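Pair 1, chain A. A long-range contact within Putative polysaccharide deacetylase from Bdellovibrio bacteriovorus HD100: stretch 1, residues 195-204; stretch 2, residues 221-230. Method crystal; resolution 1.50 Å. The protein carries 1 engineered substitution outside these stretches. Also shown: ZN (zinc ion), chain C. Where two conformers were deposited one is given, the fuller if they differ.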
# COMPACT_ATOMS: atom_id res chain seq x y z
N ASN A 195 6.46 18.91 -3.25
CA ASN A 195 5.86 19.46 -2.02
C ASN A 195 4.50 18.87 -1.71
O ASN A 195 3.70 19.53 -1.09
CB ASN A 195 5.80 20.98 -2.05
CG ASN A 195 5.42 21.59 -0.73
OD1 ASN A 195 5.97 21.22 0.31
ND2 ASN A 195 4.46 22.51 -0.74
N ALA A 196 4.26 17.63 -2.12
CA ALA A 196 3.01 16.95 -1.80
C ALA A 196 3.12 16.22 -0.48
O ALA A 196 4.13 15.56 -0.21
CB ALA A 196 2.61 15.97 -2.89
N LYS A 197 2.06 16.30 0.32
CA LYS A 197 1.99 15.53 1.57
C LYS A 197 0.90 14.48 1.37
O LYS A 197 -0.00 14.66 0.56
CB LYS A 197 1.65 16.44 2.75
CG LYS A 197 2.66 17.56 2.95
CD LYS A 197 4.04 17.03 3.30
CE LYS A 197 5.00 18.18 3.62
NZ LYS A 197 5.22 19.12 2.45
N ALA A 198 0.98 13.42 2.15
CA ALA A 198 0.06 12.28 2.02
C ALA A 198 -0.24 11.66 3.37
O ALA A 198 0.42 11.95 4.36
CB ALA A 198 0.68 11.23 1.08
N MET A 199 -1.25 10.79 3.38
CA MET A 199 -1.66 10.08 4.56
C MET A 199 -1.20 8.59 4.35
O MET A 199 -1.54 7.97 3.32
CB MET A 199 -3.17 10.19 4.83
CG MET A 199 -3.72 11.58 4.87
SD MET A 199 -5.48 11.57 5.13
CE MET A 199 -5.53 11.29 6.90
N PHE A 200 -0.51 8.01 5.32
CA PHE A 200 -0.11 6.61 5.28
C PHE A 200 -0.83 5.83 6.35
O PHE A 200 -0.76 6.17 7.53
CB PHE A 200 1.41 6.47 5.44
CG PHE A 200 2.20 7.03 4.29
CD1 PHE A 200 2.36 8.38 4.13
CD2 PHE A 200 2.75 6.17 3.33
CE1 PHE A 200 3.06 8.90 3.04
CE2 PHE A 200 3.45 6.68 2.25
CZ PHE A 200 3.60 8.05 2.10
N PHE A 201 -1.54 4.79 5.92
CA PHE A 201 -2.23 3.88 6.83
C PHE A 201 -1.40 2.60 6.87
O PHE A 201 -1.57 1.68 6.09
CB PHE A 201 -3.68 3.65 6.39
CG PHE A 201 -4.51 4.90 6.43
CD1 PHE A 201 -4.57 5.74 5.33
CD2 PHE A 201 -5.24 5.24 7.56
CE1 PHE A 201 -5.31 6.90 5.36
CE2 PHE A 201 -5.99 6.41 7.59
CZ PHE A 201 -6.02 7.24 6.50
N ALA A 202 -0.46 2.60 7.81
CA ALA A 202 0.54 1.56 7.90
C ALA A 202 -0.02 0.32 8.55
O ALA A 202 -0.93 0.42 9.37
CB ALA A 202 1.72 2.09 8.71
N THR A 203 0.53 -0.84 8.22
CA THR A 203 0.11 -2.02 8.92
C THR A 203 1.22 -2.50 9.86
O THR A 203 2.43 -2.27 9.60
CB THR A 203 -0.29 -3.08 7.88
OG1 THR A 203 -1.30 -3.94 8.43
CG2 THR A 203 1.00 -3.77 7.34
N GLY A 204 0.81 -3.13 10.96
CA GLY A 204 1.75 -3.57 11.98
C GLY A 204 2.90 -4.41 11.45
O GLY A 204 4.05 -4.18 11.83
N GLY A 221 6.98 14.76 6.94
CA GLY A 221 5.81 15.57 7.28
C GLY A 221 4.45 14.96 6.98
O GLY A 221 3.43 15.61 7.10
N HIS A 222 4.44 13.67 6.66
CA HIS A 222 3.20 13.02 6.29
C HIS A 222 2.41 12.60 7.54
O HIS A 222 2.95 12.49 8.64
CB HIS A 222 3.50 11.81 5.41
CG HIS A 222 4.28 12.16 4.19
ND1 HIS A 222 3.79 12.94 3.18
CD2 HIS A 222 5.55 11.85 3.85
CE1 HIS A 222 4.72 13.09 2.25
NE2 HIS A 222 5.79 12.42 2.64
N VAL A 223 1.13 12.38 7.32
CA VAL A 223 0.24 11.80 8.34
C VAL A 223 0.44 10.29 8.33
O VAL A 223 0.53 9.68 7.27
CB VAL A 223 -1.22 12.24 8.14
CG1 VAL A 223 -2.16 11.31 8.87
CG2 VAL A 223 -1.38 13.67 8.58
N ILE A 224 0.53 9.70 9.52
CA ILE A 224 0.70 8.26 9.67
C ILE A 224 -0.28 7.72 10.70
O ILE A 224 -0.17 8.02 11.88
CB ILE A 224 2.12 7.87 10.05
CG1 ILE A 224 3.14 8.53 9.13
CG2 ILE A 224 2.27 6.34 10.05
CD1 ILE A 224 4.58 8.29 9.58
N GLY A 225 -1.24 6.92 10.20
CA GLY A 225 -2.14 6.13 11.02
C GLY A 225 -1.94 4.67 10.72
O GLY A 225 -0.84 4.23 10.39
N SER A 226 -3.02 3.89 10.82
CA SER A 226 -2.90 2.45 10.64
C SER A 226 -4.05 1.84 9.83
O SER A 226 -5.08 2.44 9.68
CB SER A 226 -2.71 1.77 12.00
OG SER A 226 -3.89 1.74 12.76
N HIS A 227 -3.77 0.64 9.29
CA HIS A 227 -4.70 -0.15 8.50
C HIS A 227 -4.58 -1.56 9.05
O HIS A 227 -3.51 -2.13 9.05
CB HIS A 227 -4.38 -0.14 7.01
CG HIS A 227 -5.28 -0.95 6.15
ND1 HIS A 227 -6.64 -0.87 6.21
CD2 HIS A 227 -5.00 -1.83 5.13
CE1 HIS A 227 -7.17 -1.71 5.32
NE2 HIS A 227 -6.21 -2.30 4.67
N SER A 228 -5.69 -2.12 9.52
CA SER A 228 -5.70 -3.53 9.96
C SER A 228 -6.02 -4.44 8.80
O SER A 228 -6.58 -4.01 7.78
CB SER A 228 -6.62 -3.72 11.14
OG SER A 228 -7.95 -3.48 10.77
N ILE A 229 -5.70 -5.71 8.95
CA ILE A 229 -5.54 -6.54 7.75
C ILE A 229 -6.42 -7.79 7.56
O ILE A 229 -6.57 -8.25 6.42
CB ILE A 229 -4.05 -6.89 7.57
CG1 ILE A 229 -3.72 -6.93 6.06
CG2 ILE A 229 -3.66 -8.13 8.39
CD1 ILE A 229 -3.98 -5.59 5.36
N THR A 230 -7.03 -8.32 8.62
CA THR A 230 -7.86 -9.54 8.50
C THR A 230 -9.28 -9.26 7.98
O THR A 230 -9.76 -8.13 8.03
CB THR A 230 -7.99 -10.29 9.84
OG1 THR A 230 -6.73 -10.27 10.52
CG2 THR A 230 -8.44 -11.76 9.62
ZN ZN C . -5.09 -2.75 3.01
O HOH W 1 -2.08 -3.37 11.26

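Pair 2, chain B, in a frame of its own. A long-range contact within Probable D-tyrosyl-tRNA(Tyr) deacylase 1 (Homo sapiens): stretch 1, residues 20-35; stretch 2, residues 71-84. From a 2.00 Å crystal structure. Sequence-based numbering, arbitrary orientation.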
# COMPACT_ATOMS: atom_id res chain seq x y z
N ILE B 20 -19.94 1.29 -3.06
CA ILE B 20 -20.16 -0.14 -2.79
C ILE B 20 -20.07 -0.44 -1.28
O ILE B 20 -20.88 -1.18 -0.72
CB ILE B 20 -19.09 -1.02 -3.53
CG1 ILE B 20 -19.16 -0.85 -5.07
CG2 ILE B 20 -19.20 -2.48 -3.14
CD1 ILE B 20 -20.53 -1.09 -5.70
N SER B 21 -19.04 0.09 -0.63
CA SER B 21 -18.86 -0.13 0.79
C SER B 21 -18.03 0.99 1.37
O SER B 21 -17.37 1.74 0.63
CB SER B 21 -18.19 -1.49 1.03
OG SER B 21 -16.91 -1.53 0.44
N ALA B 22 -18.07 1.13 2.69
CA ALA B 22 -17.34 2.17 3.38
C ALA B 22 -17.12 1.74 4.82
O ALA B 22 -18.00 1.10 5.42
CB ALA B 22 -18.13 3.46 3.35
N ILE B 23 -15.96 2.10 5.37
CA ILE B 23 -15.65 1.88 6.78
C ILE B 23 -15.19 3.19 7.42
O ILE B 23 -14.76 4.12 6.73
CB ILE B 23 -14.57 0.76 7.02
CG1 ILE B 23 -13.22 1.10 6.38
CG2 ILE B 23 -15.07 -0.62 6.58
CD1 ILE B 23 -12.03 0.41 7.08
N GLY B 24 -15.29 3.26 8.74
CA GLY B 24 -14.71 4.36 9.48
C GLY B 24 -13.31 3.96 9.89
O GLY B 24 -12.53 3.47 9.07
N ARG B 25 -12.97 4.20 11.16
CA ARG B 25 -11.65 3.84 11.65
C ARG B 25 -11.41 2.33 11.54
O ARG B 25 -12.30 1.51 11.82
CB ARG B 25 -11.48 4.29 13.10
CG ARG B 25 -11.38 5.79 13.26
CD ARG B 25 -10.70 6.11 14.58
NE ARG B 25 -10.45 7.54 14.75
CZ ARG B 25 -11.05 8.30 15.68
NH1 ARG B 25 -11.93 7.76 16.51
NH2 ARG B 25 -10.76 9.59 15.77
N GLY B 26 -10.20 1.96 11.14
CA GLY B 26 -9.83 0.56 11.03
C GLY B 26 -8.68 0.36 10.06
O GLY B 26 -7.70 1.11 10.05
N ILE B 27 -8.83 -0.64 9.20
CA ILE B 27 -7.73 -1.09 8.36
C ILE B 27 -8.22 -1.45 6.94
O ILE B 27 -9.27 -2.07 6.79
CB ILE B 27 -7.00 -2.22 9.17
CG1 ILE B 27 -5.50 -2.01 9.26
CG2 ILE B 27 -7.51 -3.66 8.96
CD1 ILE B 27 -4.96 -2.67 10.45
N CYS B 28 -7.48 -1.01 5.92
CA CYS B 28 -7.74 -1.41 4.53
C CYS B 28 -6.66 -2.40 4.13
O CYS B 28 -5.47 -2.11 4.22
CB CYS B 28 -7.72 -0.19 3.58
SG CYS B 28 -8.03 -0.61 1.82
N VAL B 29 -7.09 -3.57 3.69
CA VAL B 29 -6.18 -4.64 3.32
C VAL B 29 -6.29 -4.86 1.81
O VAL B 29 -7.38 -5.12 1.28
CB VAL B 29 -6.53 -5.96 4.06
CG1 VAL B 29 -5.57 -7.09 3.67
CG2 VAL B 29 -6.54 -5.72 5.58
N LEU B 30 -5.16 -4.72 1.13
CA LEU B 30 -5.07 -5.11 -0.26
C LEU B 30 -4.44 -6.49 -0.30
O LEU B 30 -3.31 -6.67 0.14
CB LEU B 30 -4.24 -4.09 -1.05
CG LEU B 30 -4.88 -2.69 -1.10
CD1 LEU B 30 -3.86 -1.65 -1.50
CD2 LEU B 30 -6.09 -2.66 -2.07
N LEU B 31 -5.19 -7.45 -0.84
CA LEU B 31 -4.84 -8.87 -0.71
C LEU B 31 -4.39 -9.53 -2.02
O LEU B 31 -5.18 -9.65 -2.98
CB LEU B 31 -6.04 -9.63 -0.16
CG LEU B 31 -5.93 -10.81 0.82
CD1 LEU B 31 -6.74 -11.96 0.26
CD2 LEU B 31 -4.51 -11.27 1.17
N GLY B 32 -3.13 -9.98 -2.04
CA GLY B 32 -2.54 -10.64 -3.20
C GLY B 32 -2.42 -12.14 -3.05
O GLY B 32 -1.58 -12.62 -2.30
N ILE B 33 -3.25 -12.88 -3.78
CA ILE B 33 -3.30 -14.34 -3.72
C ILE B 33 -2.45 -14.98 -4.81
O ILE B 33 -2.63 -14.70 -6.00
CB ILE B 33 -4.77 -14.87 -3.84
CG1 ILE B 33 -5.65 -14.32 -2.71
CG2 ILE B 33 -4.80 -16.40 -3.86
CD1 ILE B 33 -7.17 -14.29 -3.11
N SER B 34 -1.55 -15.86 -4.41
CA SER B 34 -0.66 -16.50 -5.37
C SER B 34 -1.16 -17.89 -5.73
O SER B 34 -1.94 -18.49 -4.98
CB SER B 34 0.75 -16.61 -4.80
OG SER B 34 1.00 -17.91 -4.34
N LEU B 35 -0.71 -18.38 -6.88
CA LEU B 35 -0.93 -19.74 -7.36
C LEU B 35 -0.67 -20.83 -6.33
O LEU B 35 -1.40 -21.83 -6.28
CB LEU B 35 -0.00 -20.01 -8.55
CG LEU B 35 -0.58 -20.03 -9.97
CD1 LEU B 35 0.55 -20.21 -10.98
CD2 LEU B 35 -1.63 -21.12 -10.13
N GLN B 71 -12.20 -2.99 18.23
CA GLN B 71 -13.49 -3.24 17.60
C GLN B 71 -13.68 -2.28 16.42
O GLN B 71 -14.73 -1.69 16.24
CB GLN B 71 -14.65 -3.14 18.61
CG GLN B 71 -14.61 -4.20 19.72
CD GLN B 71 -15.18 -5.56 19.31
OE1 GLN B 71 -14.51 -6.59 19.45
NE2 GLN B 71 -16.43 -5.57 18.80
N TYR B 72 -12.61 -2.14 15.63
CA TYR B 72 -12.62 -1.29 14.45
C TYR B 72 -12.97 -2.13 13.22
O TYR B 72 -13.21 -3.34 13.33
CB TYR B 72 -11.27 -0.57 14.29
CG TYR B 72 -11.07 0.67 15.16
CD1 TYR B 72 -9.82 1.30 15.23
CD2 TYR B 72 -12.12 1.21 15.91
CE1 TYR B 72 -9.63 2.45 16.01
CE2 TYR B 72 -11.94 2.34 16.71
CZ TYR B 72 -10.69 2.96 16.75
OH TYR B 72 -10.50 4.09 17.52
N GLU B 73 -13.02 -1.49 12.06
CA GLU B 73 -13.50 -2.17 10.84
C GLU B 73 -12.34 -2.59 9.94
O GLU B 73 -11.20 -2.15 10.12
CB GLU B 73 -14.47 -1.28 10.06
CG GLU B 73 -15.85 -1.13 10.71
CD GLU B 73 -16.62 0.07 10.15
OE1 GLU B 73 -17.64 -0.13 9.46
OE2 GLU B 73 -16.18 1.21 10.40
N ILE B 74 -12.65 -3.46 8.97
CA ILE B 74 -11.67 -3.92 8.00
C ILE B 74 -12.32 -3.82 6.62
O ILE B 74 -13.40 -4.34 6.41
CB ILE B 74 -11.25 -5.40 8.24
CG1 ILE B 74 -10.67 -5.59 9.64
CG2 ILE B 74 -10.27 -5.86 7.13
CD1 ILE B 74 -10.42 -7.03 10.03
N LEU B 75 -11.67 -3.12 5.70
CA LEU B 75 -12.05 -3.13 4.30
C LEU B 75 -11.04 -3.97 3.52
O LEU B 75 -9.87 -3.60 3.42
CB LEU B 75 -12.09 -1.70 3.74
CG LEU B 75 -12.33 -1.52 2.23
CD1 LEU B 75 -13.70 -2.04 1.86
CD2 LEU B 75 -12.15 -0.05 1.80
N CYS B 76 -11.47 -5.11 2.99
CA CYS B 76 -10.58 -5.96 2.17
C CYS B 76 -10.88 -5.79 0.70
O CYS B 76 -12.04 -5.80 0.27
CB CYS B 76 -10.70 -7.46 2.50
SG CYS B 76 -10.59 -7.86 4.19
N VAL B 77 -9.82 -5.68 -0.09
CA VAL B 77 -9.97 -5.63 -1.54
C VAL B 77 -8.96 -6.57 -2.16
O VAL B 77 -7.80 -6.59 -1.75
CB VAL B 77 -9.79 -4.20 -2.08
CG1 VAL B 77 -9.96 -4.17 -3.61
CG2 VAL B 77 -10.79 -3.26 -1.43
N SER B 78 -9.40 -7.37 -3.13
CA SER B 78 -8.53 -8.30 -3.84
C SER B 78 -7.61 -7.52 -4.77
O SER B 78 -8.06 -6.63 -5.49
CB SER B 78 -9.38 -9.27 -4.65
OG SER B 78 -10.50 -8.54 -5.15
N GLN B 79 -6.32 -7.87 -4.76
CA GLN B 79 -5.27 -7.10 -5.44
C GLN B 79 -4.17 -8.03 -5.97
O GLN B 79 -3.13 -8.20 -5.31
CB GLN B 79 -4.66 -6.09 -4.45
CG GLN B 79 -3.56 -5.17 -5.03
CD GLN B 79 -4.12 -4.03 -5.87
OE1 GLN B 79 -4.22 -2.91 -5.40
NE2 GLN B 79 -4.50 -4.32 -7.12
N PHE B 80 -4.40 -8.62 -7.13
CA PHE B 80 -3.44 -9.55 -7.74
C PHE B 80 -2.10 -8.92 -8.10
O PHE B 80 -1.13 -9.64 -8.30
CB PHE B 80 -4.05 -10.25 -8.97
CG PHE B 80 -4.18 -9.36 -10.19
CD1 PHE B 80 -3.11 -9.22 -11.08
CD2 PHE B 80 -5.35 -8.66 -10.44
CE1 PHE B 80 -3.21 -8.39 -12.20
CE2 PHE B 80 -5.47 -7.83 -11.56
CZ PHE B 80 -4.39 -7.70 -12.44
N THR B 81 -2.03 -7.58 -8.21
CA THR B 81 -0.78 -6.90 -8.62
C THR B 81 0.37 -7.05 -7.62
O THR B 81 1.55 -6.89 -7.98
CB THR B 81 -0.99 -5.38 -8.92
OG1 THR B 81 -1.55 -4.73 -7.78
CG2 THR B 81 -1.94 -5.19 -10.11
N LEU B 82 0.02 -7.35 -6.37
CA LEU B 82 1.03 -7.60 -5.35
C LEU B 82 1.85 -8.87 -5.63
O LEU B 82 2.96 -9.01 -5.14
CB LEU B 82 0.38 -7.67 -3.97
CG LEU B 82 -0.27 -6.39 -3.46
CD1 LEU B 82 -0.97 -6.70 -2.17
CD2 LEU B 82 0.76 -5.30 -3.27
N GLN B 83 1.29 -9.77 -6.45
CA GLN B 83 2.00 -10.98 -6.92
C GLN B 83 2.74 -10.71 -8.24
O GLN B 83 2.61 -11.47 -9.20
CB GLN B 83 1.01 -12.15 -7.07
CG GLN B 83 0.39 -12.62 -5.75
CD GLN B 83 1.43 -13.19 -4.78
OE1 GLN B 83 1.28 -13.09 -3.57
NE2 GLN B 83 2.47 -13.80 -5.32
N CYS B 84 3.52 -9.64 -8.26
CA CYS B 84 4.19 -9.17 -9.46
C CYS B 84 5.67 -9.53 -9.47
O CYS B 84 6.34 -9.44 -8.43
CB CYS B 84 4.01 -7.65 -9.58
SG CYS B 84 5.23 -6.80 -10.60
O HOH W 2 -14.75 1.81 12.83

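Both pairs place two parallel strands side by side, and N, CA and C atoms of 14 central residues superpose with an RMSD of 0.8 Å. The strands 199-202 and 223-227 of pair 1 run at 37° to one another; strands 26-32 and 73-78 of pair 2 run at 15°, so the second pair is the less splayed and the longer, with six bridges against four and 1117 Å² buried against 690 Å².

The match extends to the hydrogen-bond ladder. In pair 1, F200(A) N donates to V223(A) O (2.8 Å) and G225(A) N to F200(A) O (2.8 Å), so one residue of the first strand straddles its neighbour I224(A). V29(B), which falls 0.3 Å from F200(A) by CA, does the same around C76(B): V29(B) N reaches L75(B) O at 2.8 Å, and V77(B) N reaches V29(B) O at 2.9 Å. Two residues on, A202(A) and its counterpart L31(B) repeat the pattern, the last rungs being H227(A) N to A202(A) O and Q79(B) N to L31(B) O, both 2.8 Å. Alternate residues of the first strand thus carry the bonds, as parallel pairing requires.

The side chains fill this common frame differently. On the face of F200(A) and I224(A), the phenylalanine leans back along the neighbouring strand: its edge meets the face of the H222(A) ring, with centroids 5.3 Å apart and planes at 60°. Pair 2 has V29(B) and I74(B) at the positions of F200(A) and H222(A), and aliphatic packing replaces the aromatic contact, with V29(B) CG2 lying 4.0 Å from I74(B) CG2. The histidine also serves the backbone, since A198(A) N donates to H222(A) ND1 at 3.0 Å. At the equivalent place, I27(B) N instead donates to the main-chain E73(B) O at 3.0 Å, extending the ladder by a regular rung.

On the other face, M199(A) CE touches V223(A) CG1 at 3.9 Å, whereas the matched C28(B) SG lies 4.2 Å from L75(B) CD2. L75(B) also packs against the preceding strand, where I23(B) CD1 lies 4.0 Å from L75(B) CB. Further along, F201(A) faces G225(A), which offers no side chain; the ring presents its edge to S226(A) O, with F201(A) CD2 3.5 Å away. The corresponding L30(B) and V77(B) pack directly, L30(B) CD2 to V77(B) CB at 4.0 Å.

The contacts at the ends also differ. T203(A) OG1 donates to H227(A) O (2.9 Å), while H227(A) directs NE2 to the zinc ion at 2.1 Å. The matched G32(B) lies against the 3-10 segment, its N 3.9 Å from L82(B) CD1; an ideal CB there would fall 2.9 Å from L82(B) CB, a clash. At the opposite end of the ladder, K197(A) matches G26(B), whose CA approaches E73(B) O to 3.2 Å in a CA-H...O contact, and an ideal CB would clash with that oxygen at 1.9 Å.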